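Local coordinates for Alpha/beta hydrolase (PDB 6KSU), which probably closes non-ribosomal peptides into rings by heterochiral macrolactamization, acting as a cyclase related to penicillin-binding proteins and serine beta-lactamases, at residues 33-38 with 58-63; 43-48 with 349-354; 148-153 with 215-220; 193-198 with 210-215. All coordinates share one frame; numbering follows the deposited sequence.

Interaction 1. Residues 33-38 with 58-63; sequences ALFEEL and SEYATG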
loop_
_atom_site.group_PDB
_atom_site.type_symbol
_atom_site.label_atom_id
_atom_site.label_comp_id
_atom_site.label_asym_id
_atom_site.label_seq_id
_atom_site.Cartn_x
_atom_site.Cartn_y
_atom_site.Cartn_z
ATOM N N ALA A 33 -3.365 10.954 -24.698
ATOM C CA ALA A 33 -2.339 11.893 -25.133
ATOM C C ALA A 33 -1.545 12.412 -23.945
ATOM O O ALA A 33 -0.325 12.584 -24.040
ATOM C CB ALA A 33 -2.971 13.049 -25.907
ATOM N N LEU A 34 -2.209 12.623 -22.808
ATOM C CA LEU A 34 -1.506 13.054 -21.609
ATOM C C LEU A 34 -0.569 11.961 -21.113
ATOM O O LEU A 34 0.617 12.212 -20.857
ATOM C CB LEU A 34 -2.511 13.436 -20.529
ATOM C CG LEU A 34 -1.868 14.103 -19.321
ATOM C CD1 LEU A 34 -1.366 15.485 -19.730
ATOM C CD2 LEU A 34 -2.831 14.180 -18.162
ATOM N N PHE A 35 -1.089 10.734 -21.004
ATOM C CA PHE A 35 -0.297 9.582 -20.571
ATOM C C PHE A 35 0.954 9.403 -21.425
ATOM O O PHE A 35 2.050 9.174 -20.903
ATOM C CB PHE A 35 -1.198 8.339 -20.624
ATOM C CG PHE A 35 -0.509 7.038 -20.319
ATOM C CD1 PHE A 35 0.004 6.775 -19.067
ATOM C CD2 PHE A 35 -0.425 6.047 -21.292
ATOM C CE1 PHE A 35 0.584 5.530 -18.783
ATOM C CE2 PHE A 35 0.170 4.807 -21.024
ATOM C CZ PHE A 35 0.677 4.549 -19.785
ATOM N N GLU A 36 0.810 9.518 -22.747
ATOM C CA GLU A 36 1.958 9.355 -23.637
ATOM C C GLU A 36 3.002 10.438 -23.400
ATOM O O GLU A 36 4.198 10.145 -23.239
ATOM C CB GLU A 36 1.495 9.366 -25.090
ATOM C CG GLU A 36 2.220 8.360 -25.938
ATOM C CD GLU A 36 1.877 6.950 -25.521
ATOM O OE1 GLU A 36 0.808 6.433 -25.934
ATOM O OE2 GLU A 36 2.684 6.365 -24.775
ATOM N N GLU A 37 2.567 11.704 -23.365
ATOM C CA GLU A 37 3.506 12.795 -23.108
ATOM C C GLU A 37 4.259 12.561 -21.806
ATOM O O GLU A 37 5.488 12.703 -21.758
ATOM C CB GLU A 37 2.781 14.149 -23.056
ATOM C CG GLU A 37 1.981 14.594 -24.306
ATOM C CD GLU A 37 2.434 13.967 -25.637
ATOM O OE1 GLU A 37 3.608 14.163 -26.036
ATOM O OE2 GLU A 37 1.602 13.299 -26.297
ATOM N N LEU A 38 3.534 12.175 -20.734
ATOM C CA LEU A 38 4.180 12.100 -19.428
ATOM C C LEU A 38 5.078 10.878 -19.290
ATOM O O LEU A 38 6.078 10.932 -18.571
ATOM C CB LEU A 38 3.131 12.111 -18.320
ATOM C CG LEU A 38 2.175 13.292 -18.362
ATOM C CD1 LEU A 38 1.295 13.334 -17.115
ATOM C CD2 LEU A 38 2.985 14.596 -18.555
ATOM N N SER A 58 -11.177 2.559 -20.723
ATOM C CA SER A 58 -10.088 2.999 -21.591
ATOM C C SER A 58 -8.827 2.277 -21.151
ATOM O O SER A 58 -8.531 2.240 -19.952
ATOM C CB SER A 58 -9.852 4.513 -21.499
ATOM O OG SER A 58 -10.906 5.250 -22.089
ATOM N N GLU A 59 -8.077 1.725 -22.107
ATOM C CA GLU A 59 -6.859 0.973 -21.808
ATOM C C GLU A 59 -5.700 1.567 -22.588
ATOM O O GLU A 59 -5.669 1.484 -23.820
ATOM C CB GLU A 59 -6.997 -0.513 -22.145
ATOM C CG GLU A 59 -8.205 -1.218 -21.570
ATOM C CD GLU A 59 -8.131 -2.723 -21.798
ATOM O OE1 GLU A 59 -7.612 -3.420 -20.897
ATOM O OE2 GLU A 59 -8.550 -3.208 -22.894
ATOM N N TYR A 60 -4.742 2.138 -21.874
ATOM C CA TYR A 60 -3.560 2.704 -22.489
ATOM C C TYR A 60 -2.369 1.871 -22.051
ATOM O O TYR A 60 -2.333 1.382 -20.918
ATOM C CB TYR A 60 -3.395 4.158 -22.082
ATOM C CG TYR A 60 -4.670 4.991 -22.199
ATOM C CD1 TYR A 60 -5.056 5.569 -23.412
ATOM C CD2 TYR A 60 -5.481 5.213 -21.093
ATOM C CE1 TYR A 60 -6.219 6.336 -23.514
ATOM C CE2 TYR A 60 -6.641 5.981 -21.189
ATOM C CZ TYR A 60 -7.002 6.548 -22.402
ATOM O OH TYR A 60 -8.158 7.312 -22.480
ATOM N N ALA A 61 -1.414 1.677 -22.958
ATOM C CA ALA A 61 -0.242 0.863 -22.674
ATOM C C ALA A 61 0.846 1.254 -23.648
ATOM O O ALA A 61 0.573 1.413 -24.839
ATOM C CB ALA A 61 -0.520 -0.633 -22.810
ATOM N N THR A 62 2.079 1.374 -23.149
ATOM C CA THR A 62 3.165 1.845 -23.991
ATOM C C THR A 62 4.483 1.303 -23.464
ATOM O O THR A 62 4.586 0.852 -22.316
ATOM C CB THR A 62 3.167 3.374 -24.045
ATOM O OG1 THR A 62 4.001 3.831 -25.112
ATOM C CG2 THR A 62 3.637 3.973 -22.692
ATOM N N GLY A 63 5.493 1.333 -24.335
ATOM C CA GLY A 63 6.849 1.076 -23.897
ATOM C C GLY A 63 7.197 -0.395 -23.822
ATOM O O GLY A 63 6.578 -1.246 -24.453
#
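F35 of helix 23-41 lies against Y60 and T62 of strand 56-63, with the edge-strand backbone running past its ring. F35 CG is anti to the backbone N (chi1 175°), which carries the ring out from the helix toward the strand. There CD2 meets Y60 CB at 3.6 Å and CE2 meets the T62 methyl CG2 at 3.9 Å. The ring takes both neighbours obliquely and slides past their side chains in opposite directions, while the A61 backbone N sits 4.0 Å from F35 CE2. This part is close-packed. The Y60 ring then leads off from the helical segment, and its hydroxyl bonds to the backbone O of R28, about two turns back along the same helix.

Toward solvent the contact is thinner and polar. E36 bends at chi2 (67°) to bring its carboxylate back to the strand, where T62 OG1 donates to E36 OE2 at 2.9 Å, approaching from above the carboxylate plane. Both residues remain partly exposed, so the bond joins helix and strand at the margin of the apolar patch.

The axes of segments 33-38 and 58-63 approach to 9.3 Å and run nearly parallel, at 20°. Helix 23-41 packs on the sheet over its outermost strand 56-63 and the adjacent strand 46-53: F35 also rests on A47 and L49 of the latter, and L34 and L38 of the same helix turn to helix 355-365.

Interaction 2. Residues 43-48 with 349-354; sequences RVTGAQ and TANSTA
Q48 and T349 lie side by side on one face of the sheet, pointing the same way, and are tied at their ends: T349 OG1 donates to Q48 OE1 at 2.8 Å, a bond tilted 31° from the amide plane. The T349 hydroxyl reaches this position because OG1 lies between the backbone N and the carbonyl carbon (chi1 58°). A261 N also donates to Q48 OE1, and the T74 and T77 carbonyls accept from NE2; these bonds should fix the rotation of the amide.

On the other face A47 and A350 bring their CB atoms to 4.4 Å. V44 sends CG1 toward A350 CB (3.9 Å) and CG2 toward A354 CB (4.1 Å). The N351 and T45 side chains cross at about a right angle, while N351 ND2 turns to the E229 and L64 carbonyls.

Backbone bonds Q48 N to T349 O (2.9 Å) and T349 N to Q48 O (2.8 Å) close an antiparallel pair, and N351 N to G46 O (3.2 Å) prolongs it. Segments separated by 300 residues thus meet as neighbouring inner strands of the antiparallel sheet, beside helices 23-41 and 355-365, the first and last of the chain, as in the serine beta-lactamase and penicillin-binding-protein fold.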
loop_
_atom_site.group_PDB
_atom_site.type_symbol
_atom_site.label_atom_id
_atom_site.label_comp_id
_atom_site.label_asym_id
_atom_site.label_seq_id
_atom_site.Cartn_x
_atom_site.Cartn_y
_atom_site.Cartn_z
ATOM N N ARG A 43 10.550 9.522 -18.993
ATOM C CA ARG A 43 11.285 8.377 -19.534
ATOM C C ARG A 43 11.058 7.095 -18.728
ATOM O O ARG A 43 11.989 6.393 -18.326
ATOM C CB ARG A 43 12.762 8.716 -19.678
ATOM C CG ARG A 43 12.997 9.670 -20.849
ATOM C CD ARG A 43 14.299 9.356 -21.589
ATOM N NE ARG A 43 15.400 9.053 -20.678
ATOM C CZ ARG A 43 15.867 9.894 -19.761
ATOM N NH1 ARG A 43 15.345 11.107 -19.633
ATOM N NH2 ARG A 43 16.866 9.523 -18.972
ATOM N N VAL A 44 9.775 6.768 -18.548
ATOM C CA VAL A 44 9.371 5.472 -18.018
ATOM C C VAL A 44 9.606 4.383 -19.055
ATOM O O VAL A 44 9.257 4.546 -20.231
ATOM C CB VAL A 44 7.896 5.537 -17.603
ATOM C CG1 VAL A 44 7.453 4.212 -17.056
ATOM C CG2 VAL A 44 7.723 6.662 -16.559
ATOM N N THR A 45 10.199 3.262 -18.624
ATOM C CA THR A 45 10.433 2.145 -19.539
ATOM C C THR A 45 9.141 1.672 -20.194
ATOM O O THR A 45 9.077 1.511 -21.420
ATOM C CB THR A 45 11.110 0.967 -18.833
ATOM O OG1 THR A 45 12.292 1.421 -18.159
ATOM C CG2 THR A 45 11.532 -0.076 -19.872
ATOM N N GLY A 46 8.104 1.440 -19.394
ATOM C CA GLY A 46 6.818 0.967 -19.881
ATOM C C GLY A 46 5.765 1.239 -18.831
ATOM O O GLY A 46 6.063 1.398 -17.640
ATOM N N ALA A 47 4.519 1.322 -19.284
ATOM C CA ALA A 47 3.467 1.690 -18.348
ATOM C C ALA A 47 2.129 1.250 -18.901
ATOM O O ALA A 47 1.956 1.063 -20.112
ATOM C CB ALA A 47 3.478 3.206 -18.064
ATOM N N GLN A 48 1.187 1.060 -17.985
ATOM C CA GLN A 48 -0.211 0.852 -18.336
ATOM C C GLN A 48 -1.038 1.818 -17.517
ATOM O O GLN A 48 -0.746 2.046 -16.338
ATOM C CB GLN A 48 -0.708 -0.577 -18.064
ATOM C CG GLN A 48 0.049 -1.682 -18.756
ATOM C CD GLN A 48 -0.247 -3.043 -18.129
ATOM O OE1 GLN A 48 -0.509 -3.144 -16.931
ATOM N NE2 GLN A 48 -0.224 -4.095 -18.949
ATOM N N THR A 349 0.218 1.207 -13.831
ATOM C CA THR A 349 1.409 0.409 -13.564
ATOM C C THR A 349 2.580 1.001 -14.336
ATOM O O THR A 349 2.408 1.525 -15.439
ATOM C CB THR A 349 1.227 -1.082 -13.892
ATOM O OG1 THR A 349 0.868 -1.292 -15.275
ATOM C CG2 THR A 349 0.162 -1.701 -12.978
ATOM N N ALA A 350 3.761 0.971 -13.720
ATOM C CA ALA A 350 4.961 1.460 -14.372
ATOM C C ALA A 350 6.106 0.570 -13.935
ATOM O O ALA A 350 6.098 0.031 -12.828
ATOM C CB ALA A 350 5.233 2.936 -14.051
ATOM N N ASN A 351 7.080 0.401 -14.821
ATOM C CA ASN A 351 8.171 -0.519 -14.553
ATOM C C ASN A 351 9.531 0.178 -14.618
ATOM O O ASN A 351 10.534 -0.452 -14.949
ATOM C CB ASN A 351 8.105 -1.745 -15.483
ATOM C CG ASN A 351 8.474 -1.444 -16.956
ATOM O OD1 ASN A 351 8.298 -0.331 -17.450
ATOM N ND2 ASN A 351 8.956 -2.468 -17.665
ATOM N N SER A 352 9.600 1.453 -14.234
ATOM C CA SER A 352 10.891 2.061 -13.906
ATOM C C SER A 352 10.773 2.891 -12.624
ATOM O O SER A 352 9.681 3.265 -12.198
ATOM C CB SER A 352 11.431 2.932 -15.044
ATOM O OG SER A 352 10.706 4.139 -15.104
ATOM N N THR A 353 11.922 3.201 -12.017
ATOM C CA THR A 353 11.925 4.018 -10.812
ATOM C C THR A 353 11.252 5.375 -11.018
ATOM O O THR A 353 10.916 6.032 -10.032
ATOM C CB THR A 353 13.370 4.205 -10.294
ATOM O OG1 THR A 353 14.238 4.580 -11.370
ATOM C CG2 THR A 353 13.886 2.915 -9.694
ATOM N N ALA A 354 11.011 5.800 -12.256
ATOM C CA ALA A 354 10.309 7.061 -12.478
ATOM C C ALA A 354 8.793 6.943 -12.353
ATOM O O ALA A 354 8.100 7.972 -12.418
ATOM C CB ALA A 354 10.650 7.627 -13.858
#

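Interaction 3. Residues 148-153 with 215-220; sequences RGPSYR and DPRPGQ
D215 OD1 is gripped twice by R217: its backbone N donates at 3.1 Å from above the carboxylate plane, and NE donates at 2.8 Å to the syn lone pair. The first bond defines an Asx turn. The second is one half of a side-on salt bridge, completed by R217 NH2 and D215 OD2 at 2.6 Å, with D215 CG at the guanidinium edge, in the guanidinium plane. The R217 chain bends at chi3 (-60°), curling the guanidinium back to the aspartate two residues earlier. Turn and salt bridge probably help to hold this surface loop compact and place P216 and the aliphatic part of R217 against residues 148-153.

The contact between the loops is apolar and shallow. P216 CG sits 3.7 Å from P150 CA, and R217 CG reaches P150 CB at 3.9 Å, the P150 and R217 side chains crossing at a slant. P150, P216 and R217 also rest on W195 of helix 194-206, their common support. Beyond P150 the other loop has an ST turn of its own, S151 OG accepting from R153 N (3.1 Å) just as helix 153-160 begins. At the end of the patch away from R217, P216 CB lies 3.6 Å from R148 O.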
loop_
_atom_site.group_PDB
_atom_site.type_symbol
_atom_site.label_atom_id
_atom_site.label_comp_id
_atom_site.label_asym_id
_atom_site.label_seq_id
_atom_site.Cartn_x
_atom_site.Cartn_y
_atom_site.Cartn_z
ATOM N N ARG A 148 9.234 -21.714 3.069
ATOM C CA ARG A 148 9.538 -22.292 1.764
ATOM C C ARG A 148 8.317 -22.779 0.998
ATOM O O ARG A 148 8.277 -22.633 -0.224
ATOM C CB ARG A 148 10.534 -23.440 1.923
ATOM C CG ARG A 148 11.933 -23.076 1.456
ATOM C CD ARG A 148 12.977 -24.018 2.021
ATOM N NE ARG A 148 14.312 -23.431 1.969
ATOM C CZ ARG A 148 14.924 -22.875 3.009
ATOM N NH1 ARG A 148 14.321 -22.829 4.191
ATOM N NH2 ARG A 148 16.142 -22.365 2.864
ATOM N N GLY A 149 7.330 -23.356 1.669
ATOM C CA GLY A 149 6.162 -23.863 0.983
ATOM C C GLY A 149 5.097 -22.798 0.836
ATOM O O GLY A 149 5.330 -21.622 1.142
ATOM N N PRO A 150 3.906 -23.184 0.353
ATOM C CA PRO A 150 2.785 -22.230 0.276
ATOM C C PRO A 150 2.058 -21.974 1.591
ATOM O O PRO A 150 1.203 -21.081 1.623
ATOM C CB PRO A 150 1.830 -22.887 -0.739
ATOM C CG PRO A 150 2.121 -24.346 -0.629
ATOM C CD PRO A 150 3.611 -24.442 -0.356
ATOM N N SER A 151 2.330 -22.711 2.662
ATOM C CA SER A 151 1.621 -22.470 3.918
ATOM C C SER A 151 2.230 -21.311 4.696
ATOM O O SER A 151 3.451 -21.174 4.785
ATOM C CB SER A 151 1.629 -23.708 4.815
ATOM O OG SER A 151 0.923 -23.427 6.019
ATOM N N TYR A 152 1.365 -20.497 5.288
ATOM C CA TYR A 152 1.767 -19.429 6.192
ATOM C C TYR A 152 1.725 -19.848 7.666
ATOM O O TYR A 152 1.796 -18.977 8.540
ATOM C CB TYR A 152 0.865 -18.208 5.992
ATOM C CG TYR A 152 1.349 -17.151 5.005
ATOM C CD1 TYR A 152 2.481 -16.398 5.261
ATOM C CD2 TYR A 152 0.638 -16.883 3.835
ATOM C CE1 TYR A 152 2.913 -15.422 4.375
ATOM C CE2 TYR A 152 1.052 -15.910 2.950
ATOM C CZ TYR A 152 2.199 -15.170 3.229
ATOM O OH TYR A 152 2.648 -14.192 2.360
ATOM N N ARG A 153 1.622 -21.148 7.964
ATOM C CA ARG A 153 1.382 -21.575 9.349
ATOM C C ARG A 153 2.595 -21.327 10.240
ATOM O O ARG A 153 2.479 -20.677 11.286
ATOM C CB ARG A 153 0.974 -23.049 9.395
ATOM C CG ARG A 153 -0.508 -23.250 9.653
ATOM C CD ARG A 153 -0.898 -24.719 9.697
ATOM N NE ARG A 153 -1.331 -25.226 8.393
ATOM C CZ ARG A 153 -2.511 -24.963 7.830
ATOM N NH1 ARG A 153 -3.388 -24.177 8.450
ATOM N NH2 ARG A 153 -2.813 -25.472 6.637
ATOM N N ASP A 215 5.768 -18.068 -6.788
ATOM C CA ASP A 215 4.748 -19.094 -6.585
ATOM C C ASP A 215 5.418 -20.365 -6.079
ATOM O O ASP A 215 6.082 -21.065 -6.868
ATOM C CB ASP A 215 3.988 -19.355 -7.886
ATOM C CG ASP A 215 2.744 -20.197 -7.683
ATOM O OD1 ASP A 215 2.621 -20.812 -6.608
ATOM O OD2 ASP A 215 1.900 -20.284 -8.613
ATOM N N PRO A 216 5.291 -20.709 -4.795
ATOM C CA PRO A 216 5.951 -21.914 -4.269
ATOM C C PRO A 216 5.223 -23.215 -4.570
ATOM O O PRO A 216 5.683 -24.268 -4.118
ATOM C CB PRO A 216 5.984 -21.652 -2.753
ATOM C CG PRO A 216 4.776 -20.803 -2.508
ATOM C CD PRO A 216 4.533 -19.987 -3.759
ATOM N N ARG A 217 4.114 -23.183 -5.296
ATOM C CA ARG A 217 3.450 -24.459 -5.543
ATOM C C ARG A 217 3.979 -25.090 -6.824
ATOM O O ARG A 217 4.337 -24.379 -7.769
ATOM C CB ARG A 217 1.938 -24.270 -5.660
ATOM C CG ARG A 217 1.281 -23.487 -4.528
ATOM C CD ARG A 217 -0.063 -22.922 -4.978
ATOM N NE ARG A 217 0.108 -22.032 -6.127
ATOM C CZ ARG A 217 -0.876 -21.590 -6.903
ATOM N NH1 ARG A 217 -2.132 -21.968 -6.677
ATOM N NH2 ARG A 217 -0.595 -20.774 -7.918
ATOM N N PRO A 218 4.079 -26.420 -6.900
ATOM C CA PRO A 218 4.365 -27.022 -8.214
ATOM C C PRO A 218 3.298 -26.638 -9.213
ATOM O O PRO A 218 3.607 -26.038 -10.248
ATOM C CB PRO A 218 4.396 -28.526 -7.920
ATOM C CG PRO A 218 3.606 -28.683 -6.668
ATOM C CD PRO A 218 3.810 -27.434 -5.868
ATOM N N GLY A 219 2.036 -26.900 -8.877
ATOM C CA GLY A 219 0.929 -26.417 -9.682
ATOM C C GLY A 219 0.741 -27.275 -10.905
ATOM O O GLY A 219 0.750 -28.509 -10.827
ATOM N N GLN A 220 0.543 -26.618 -12.042
ATOM C CA GLN A 220 0.561 -27.283 -13.337
ATOM C C GLN A 220 1.586 -26.549 -14.200
ATOM O O GLN A 220 2.434 -25.794 -13.700
ATOM C CB GLN A 220 -0.836 -27.314 -13.973
ATOM C CG GLN A 220 -1.982 -27.562 -12.994
ATOM C CD GLN A 220 -3.332 -27.175 -13.582
ATOM O OE1 GLN A 220 -3.811 -27.802 -14.529
ATOM N NE2 GLN A 220 -3.944 -26.126 -13.032
#

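Interaction 4. Residues 193-198 with 210-215; sequences DWWTAM and PAFLHD
An aromatic cluster of W194, W195 and F212 joins the first turn of helix 194-206 to the segment that follows the helix in the chain. F212 takes both tryptophans. W195 points an edge into its face, an edge-to-face pair: CD1 stands over the middle of the phenyl ring, 3.3 Å from F212 CD1, with the planes at 58° and the five-membered and phenyl centroids 4.3 Å apart. W194 comes to the same phenyl ring obliquely, its CZ3 3.5 Å from F212 CE1. The two indoles leave the helix differently. W194 has CG anti to the backbone N, whereas CG of W195 lies anti to the carbonyl carbon (chi1 -71°), which helps to bring CD1 over the F212 ring.

The W195 N-H is also used. NE1 donates to H214 O at 3.0 Å, on a carbonyl lone pair, although the angle at the hydrogen is a bent 138° and the oxygen is tilted from the indole plane. D215 OD1 lies over one face of the same indole, 3.9 Å from CD1. The helix start is closed by D193, which acts as N-cap through T196 N to OD1 (2.8 Å) and takes the T196 hydroxyl on OD2 (2.7 Å). W194 carries the cluster inward, where its NE1 bonds to T89 OG1 of helix 85-98.

A buried indole N-H is thus satisfied by a backbone carbonyl while its ring packs edge-first on a phenyl. The carboxylate over that indole's face may polarise it, although the salt bridge to R217 should temper that effect.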
loop_
_atom_site.group_PDB
_atom_site.type_symbol
_atom_site.label_atom_id
_atom_site.label_comp_id
_atom_site.label_asym_id
_atom_site.label_seq_id
_atom_site.Cartn_x
_atom_site.Cartn_y
_atom_site.Cartn_z
ATOM N N ASP A 193 -4.143 -22.680 0.700
ATOM C CA ASP A 193 -3.105 -21.671 0.836
ATOM C C ASP A 193 -3.529 -20.366 0.155
ATOM O O ASP A 193 -4.455 -20.331 -0.672
ATOM C CB ASP A 193 -1.796 -22.186 0.253
ATOM C CG ASP A 193 -1.851 -22.342 -1.260
ATOM O OD1 ASP A 193 -1.721 -21.318 -1.969
ATOM O OD2 ASP A 193 -2.020 -23.484 -1.749
ATOM N N TRP A 194 -2.836 -19.279 0.513
ATOM C CA TRP A 194 -3.230 -17.958 0.024
ATOM C C TRP A 194 -3.236 -17.888 -1.503
ATOM O O TRP A 194 -4.150 -17.305 -2.091
ATOM C CB TRP A 194 -2.310 -16.866 0.595
ATOM C CG TRP A 194 -2.543 -15.532 -0.051
ATOM C CD1 TRP A 194 -3.492 -14.617 0.289
ATOM C CD2 TRP A 194 -1.821 -14.966 -1.168
ATOM N NE1 TRP A 194 -3.405 -13.504 -0.537
ATOM C CE2 TRP A 194 -2.388 -13.697 -1.435
ATOM C CE3 TRP A 194 -0.740 -15.403 -1.948
ATOM C CZ2 TRP A 194 -1.934 -12.877 -2.458
ATOM C CZ3 TRP A 194 -0.288 -14.592 -2.969
ATOM C CH2 TRP A 194 -0.875 -13.331 -3.211
ATOM N N TRP A 195 -2.219 -18.457 -2.161
ATOM C CA TRP A 195 -2.185 -18.457 -3.628
ATOM C C TRP A 195 -3.414 -19.148 -4.214
ATOM O O TRP A 195 -4.124 -18.579 -5.058
ATOM C CB TRP A 195 -0.923 -19.152 -4.140
ATOM C CG TRP A 195 0.367 -18.426 -3.926
ATOM C CD1 TRP A 195 1.065 -17.710 -4.854
ATOM C CD2 TRP A 195 1.149 -18.387 -2.721
ATOM N NE1 TRP A 195 2.217 -17.208 -4.298
ATOM C CE2 TRP A 195 2.293 -17.607 -2.990
ATOM C CE3 TRP A 195 0.984 -18.922 -1.440
ATOM C CZ2 TRP A 195 3.275 -17.364 -2.034
ATOM C CZ3 TRP A 195 1.962 -18.672 -0.481
ATOM C CH2 TRP A 195 3.090 -17.896 -0.786
ATOM N N THR A 196 -3.668 -20.389 -3.787
ATOM C CA THR A 196 -4.778 -21.149 -4.343
ATOM C C THR A 196 -6.095 -20.421 -4.116
ATOM O O THR A 196 -6.923 -20.320 -5.026
ATOM C CB THR A 196 -4.816 -22.549 -3.726
ATOM O OG1 THR A 196 -3.567 -23.207 -3.966
ATOM C CG2 THR A 196 -5.948 -23.379 -4.310
ATOM N N ALA A 197 -6.289 -19.879 -2.918
ATOM C CA ALA A 197 -7.536 -19.195 -2.603
ATOM C C ALA A 197 -7.659 -17.890 -3.379
ATOM O O ALA A 197 -8.734 -17.578 -3.908
ATOM C CB ALA A 197 -7.614 -18.944 -1.095
ATOM N N MET A 198 -6.571 -17.106 -3.451
ATOM C CA MET A 198 -6.588 -15.895 -4.265
ATOM C C MET A 198 -6.975 -16.212 -5.709
ATOM O O MET A 198 -7.829 -15.543 -6.308
ATOM C CB MET A 198 -5.212 -15.215 -4.196
ATOM C CG MET A 198 -5.059 -13.952 -5.004
ATOM S SD MET A 198 -6.245 -12.650 -4.593
ATOM C CE MET A 198 -5.608 -11.982 -3.061
ATOM N N PRO A 210 -3.756 -15.213 -13.118
ATOM C CA PRO A 210 -2.963 -15.111 -11.888
ATOM C C PRO A 210 -1.468 -15.109 -12.173
ATOM O O PRO A 210 -0.970 -15.913 -12.956
ATOM C CB PRO A 210 -3.370 -16.362 -11.097
ATOM C CG PRO A 210 -4.649 -16.849 -11.760
ATOM C CD PRO A 210 -4.496 -16.488 -13.196
ATOM N N ALA A 211 -0.751 -14.222 -11.495
ATOM C CA ALA A 211 0.695 -14.222 -11.568
ATOM C C ALA A 211 1.235 -13.663 -10.257
ATOM O O ALA A 211 0.594 -12.830 -9.600
ATOM C CB ALA A 211 1.183 -13.415 -12.776
ATOM N N PHE A 212 2.412 -14.145 -9.872
ATOM C CA PHE A 212 2.984 -13.828 -8.579
ATOM C C PHE A 212 4.466 -13.555 -8.756
ATOM O O PHE A 212 5.097 -14.097 -9.666
ATOM C CB PHE A 212 2.789 -14.973 -7.583
ATOM C CG PHE A 212 1.351 -15.436 -7.459
ATOM C CD1 PHE A 212 0.504 -14.879 -6.511
ATOM C CD2 PHE A 212 0.847 -16.428 -8.297
ATOM C CE1 PHE A 212 -0.812 -15.304 -6.397
ATOM C CE2 PHE A 212 -0.462 -16.854 -8.190
ATOM C CZ PHE A 212 -1.295 -16.287 -7.236
ATOM N N LEU A 213 5.008 -12.697 -7.877
ATOM C CA LEU A 213 6.454 -12.573 -7.735
ATOM C C LEU A 213 7.087 -13.941 -7.518
ATOM O O LEU A 213 8.032 -14.321 -8.213
ATOM C CB LEU A 213 6.794 -11.621 -6.574
ATOM C CG LEU A 213 6.420 -10.178 -6.894
ATOM C CD1 LEU A 213 6.805 -9.186 -5.756
ATOM C CD2 LEU A 213 7.089 -9.802 -8.249
ATOM N N HIS A 214 6.560 -14.705 -6.567
ATOM C CA HIS A 214 7.021 -16.066 -6.313
ATOM C C HIS A 214 5.832 -16.966 -6.053
ATOM O O HIS A 214 5.013 -16.679 -5.171
ATOM C CB HIS A 214 7.968 -16.124 -5.108
ATOM C CG HIS A 214 9.093 -15.143 -5.177
ATOM N ND1 HIS A 214 10.126 -15.261 -6.084
ATOM C CD2 HIS A 214 9.352 -14.028 -4.449
ATOM C CE1 HIS A 214 10.973 -14.260 -5.912
ATOM N NE2 HIS A 214 10.527 -13.499 -4.927
ATOM N N ASP A 215 5.768 -18.068 -6.788
ATOM C CA ASP A 215 4.748 -19.094 -6.585
ATOM C C ASP A 215 5.418 -20.365 -6.079
ATOM O O ASP A 215 6.082 -21.065 -6.868
ATOM C CB ASP A 215 3.988 -19.355 -7.886
ATOM C CG ASP A 215 2.744 -20.197 -7.683
ATOM O OD1 ASP A 215 2.621 -20.812 -6.608
ATOM O OD2 ASP A 215 1.900 -20.284 -8.613
#

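Overall arrangement
Interactions 1 and 2 share one sheet: their centres are 11 Å apart, T62 N probably bonds to A47 O, and F35 CZ packs on A47 CB at 3.6 Å, so helix 23-41 packs on the sheet formed there by strands 56-63, 46-53 and 344-350. Interactions 3 and 4 form a second cluster, with centres 8 Å apart, that shares D215; P216 CD lies 3.4 Å from W195 CE2. The two clusters do not touch, interactions 2 and 4 being about 11 Å apart at their nearest atoms. Helix 85-98, at whose start lies a probable SxxK motif as in penicillin-binding proteins, receives W194 of interaction 4, placing that cluster beside what is probably the active-site helix.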